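Local atomic coordinates of alpha-14 giardin (PDB entry 3CHJ), a protein that binds calcium and probably phospholipids as a member of the annexin family, and may link the lipid bilayer to the underlying axoneme. Residues S38-L44 / P317-M321. Numbering follows the deposited sequence.
Sequences SYPPNQL and PLLSM
At the apolar centre, M321 (chi1 to chi3 m, t, t) lays its CE over one face of the Y39 ring (chi1 m), 4.0 Å from the centroid and 21° off the normal, a CH-pi contact; SD, 4.8 Å from the Y39 ring centroid, adds a Met-aromatic contact. L44 CD2 lies 4.2 Å from M321 CE, and V12 and V15 also touch M321. Y39 CE1 meets L319 CB at 3.6 Å. Residues 318-320 run extended (psi 144-170°) across the turn between helices 31-38 and 41-55, where Y39 leaves helical phi/psi and P40 is the N-cap residue; S38 CA faces L318 CA at 5.2 Å, and Y39 CA faces L319 CA at 5.5 Å. Outward, L319 N donates to S38 O (2.8 Å), while Q43, chi1 m and chi2 t, accepts from M321 N at OE1 (2.9 Å) and donates through NE2 to S320 OG (3.2 Å). One backbone, one backbone-to-side-chain and one side-chain hydrogen bond thus join apolar contact in holding the tail on the annexin helices, the Q43 carboxamide acting as both acceptor and donor.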
loop_
_atom_site.group_PDB
_atom_site.type_symbol
_atom_site.label_atom_id
_atom_site.label_comp_id
_atom_site.label_asym_id
_atom_site.label_seq_id
_atom_site.Cartn_x
_atom_site.Cartn_y
_atom_site.Cartn_z
ATOM N N SER A 38 -0.792 -9.465 -17.016
ATOM C CA SER A 38 -0.084 -9.735 -18.288
ATOM C C SER A 38 0.443 -8.497 -19.003
ATOM O O SER A 38 1.304 -8.616 -19.883
ATOM C CB SER A 38 -1.008 -10.491 -19.253
ATOM O OG SER A 38 -1.280 -11.781 -18.766
ATOM N N TYR A 39 -0.084 -7.320 -18.666
ATOM C CA TYR A 39 0.231 -6.077 -19.387
ATOM C C TYR A 39 0.609 -4.947 -18.427
ATOM O O TYR A 39 0.147 -4.937 -17.284
ATOM C CB TYR A 39 -0.955 -5.617 -20.244
ATOM C CG TYR A 39 -1.391 -6.618 -21.283
ATOM C CD1 TYR A 39 -0.715 -6.721 -22.506
ATOM C CD2 TYR A 39 -2.481 -7.457 -21.052
ATOM C CE1 TYR A 39 -1.126 -7.645 -23.463
ATOM C CE2 TYR A 39 -2.888 -8.388 -22.001
ATOM C CZ TYR A 39 -2.205 -8.472 -23.202
ATOM O OH TYR A 39 -2.631 -9.414 -24.132
ATOM N N PRO A 40 1.451 -4.004 -18.889
ATOM C CA PRO A 40 1.791 -2.854 -18.048
ATOM C C PRO A 40 0.594 -1.915 -17.850
ATOM O O PRO A 40 -0.289 -1.863 -18.697
ATOM C CB PRO A 40 2.905 -2.151 -18.838
ATOM C CG PRO A 40 2.736 -2.592 -20.235
ATOM C CD PRO A 40 2.147 -3.971 -20.192
ATOM N N PRO A 41 0.543 -1.197 -16.714
ATOM C CA PRO A 41 -0.590 -0.319 -16.402
ATOM C C PRO A 41 -0.960 0.700 -17.478
ATOM O O PRO A 41 -2.143 0.999 -17.650
ATOM C CB PRO A 41 -0.130 0.385 -15.119
ATOM C CG PRO A 41 0.696 -0.651 -14.458
ATOM C CD PRO A 41 1.496 -1.251 -15.593
ATOM N N ASN A 42 0.023 1.230 -18.201
ATOM C CA ASN A 42 -0.301 2.223 -19.221
ATOM C C ASN A 42 -1.096 1.619 -20.364
ATOM O O ASN A 42 -1.975 2.277 -20.917
ATOM C CB ASN A 42 0.953 2.947 -19.727
ATOM C CG ASN A 42 1.500 3.947 -18.712
ATOM O OD1 ASN A 42 0.744 4.670 -18.036
ATOM N ND2 ASN A 42 2.825 4.002 -18.604
ATOM N N GLN A 43 -0.806 0.363 -20.680
ATOM C CA GLN A 43 -1.553 -0.359 -21.710
ATOM C C GLN A 43 -2.947 -0.735 -21.218
ATOM O O GLN A 43 -3.909 -0.727 -21.995
ATOM C CB GLN A 43 -0.800 -1.609 -22.177
ATOM C CG GLN A 43 0.526 -1.276 -22.846
ATOM C CD GLN A 43 1.115 -2.413 -23.671
ATOM O OE1 GLN A 43 0.660 -3.557 -23.633
ATOM N NE2 GLN A 43 2.148 -2.084 -24.434
ATOM N N LEU A 44 -3.062 -1.084 -19.936
ATOM C CA LEU A 44 -4.380 -1.370 -19.359
ATOM C C LEU A 44 -5.270 -0.127 -19.369
ATOM O O LEU A 44 -6.468 -0.212 -19.651
ATOM C CB LEU A 44 -4.224 -1.926 -17.943
ATOM C CG LEU A 44 -3.466 -3.256 -17.826
ATOM C CD1 LEU A 44 -3.109 -3.584 -16.359
ATOM C CD2 LEU A 44 -4.249 -4.420 -18.475
ATOM N N PRO A 317 8.100 -12.812 -18.686
ATOM C CA PRO A 317 7.953 -11.460 -19.228
ATOM C C PRO A 317 6.502 -11.062 -19.527
ATOM O O PRO A 317 5.675 -11.907 -19.872
ATOM C CB PRO A 317 8.766 -11.513 -20.527
ATOM C CG PRO A 317 9.788 -12.578 -20.261
ATOM C CD PRO A 317 9.045 -13.621 -19.486
ATOM N N LEU A 318 6.229 -9.776 -19.373
ATOM C CA LEU A 318 4.937 -9.203 -19.714
ATOM C C LEU A 318 4.666 -9.275 -21.214
ATOM O O LEU A 318 5.599 -9.302 -22.031
ATOM C CB LEU A 318 4.849 -7.753 -19.218
ATOM C CG LEU A 318 4.855 -7.598 -17.692
ATOM C CD1 LEU A 318 4.878 -6.134 -17.312
ATOM C CD2 LEU A 318 3.642 -8.295 -17.075
ATOM N N LEU A 319 3.384 -9.338 -21.559
ATOM C CA LEU A 319 2.964 -9.271 -22.949
ATOM C C LEU A 319 2.832 -7.811 -23.354
ATOM O O LEU A 319 2.897 -6.907 -22.515
ATOM C CB LEU A 319 1.634 -9.999 -23.146
ATOM C CG LEU A 319 1.534 -11.447 -22.657
ATOM C CD1 LEU A 319 0.138 -12.006 -22.891
ATOM C CD2 LEU A 319 2.593 -12.332 -23.326
ATOM N N SER A 320 2.665 -7.577 -24.650
ATOM C CA SER A 320 2.383 -6.242 -25.146
ATOM C C SER A 320 1.138 -6.288 -26.016
ATOM O O SER A 320 0.898 -7.277 -26.715
ATOM C CB SER A 320 3.569 -5.687 -25.944
ATOM O OG SER A 320 3.315 -4.356 -26.355
ATOM N N MET A 321 0.341 -5.229 -25.950
ATOM C CA MET A 321 -0.807 -5.067 -26.833
ATOM C C MET A 321 -0.303 -4.520 -28.165
ATOM O O MET A 321 -0.872 -4.803 -29.218
ATOM C CB MET A 321 -1.855 -4.129 -26.213
ATOM C CG MET A 321 -2.481 -4.668 -24.934
ATOM S SD MET A 321 -3.847 -3.668 -24.309
ATOM C CE MET A 321 -3.885 -4.201 -22.608
#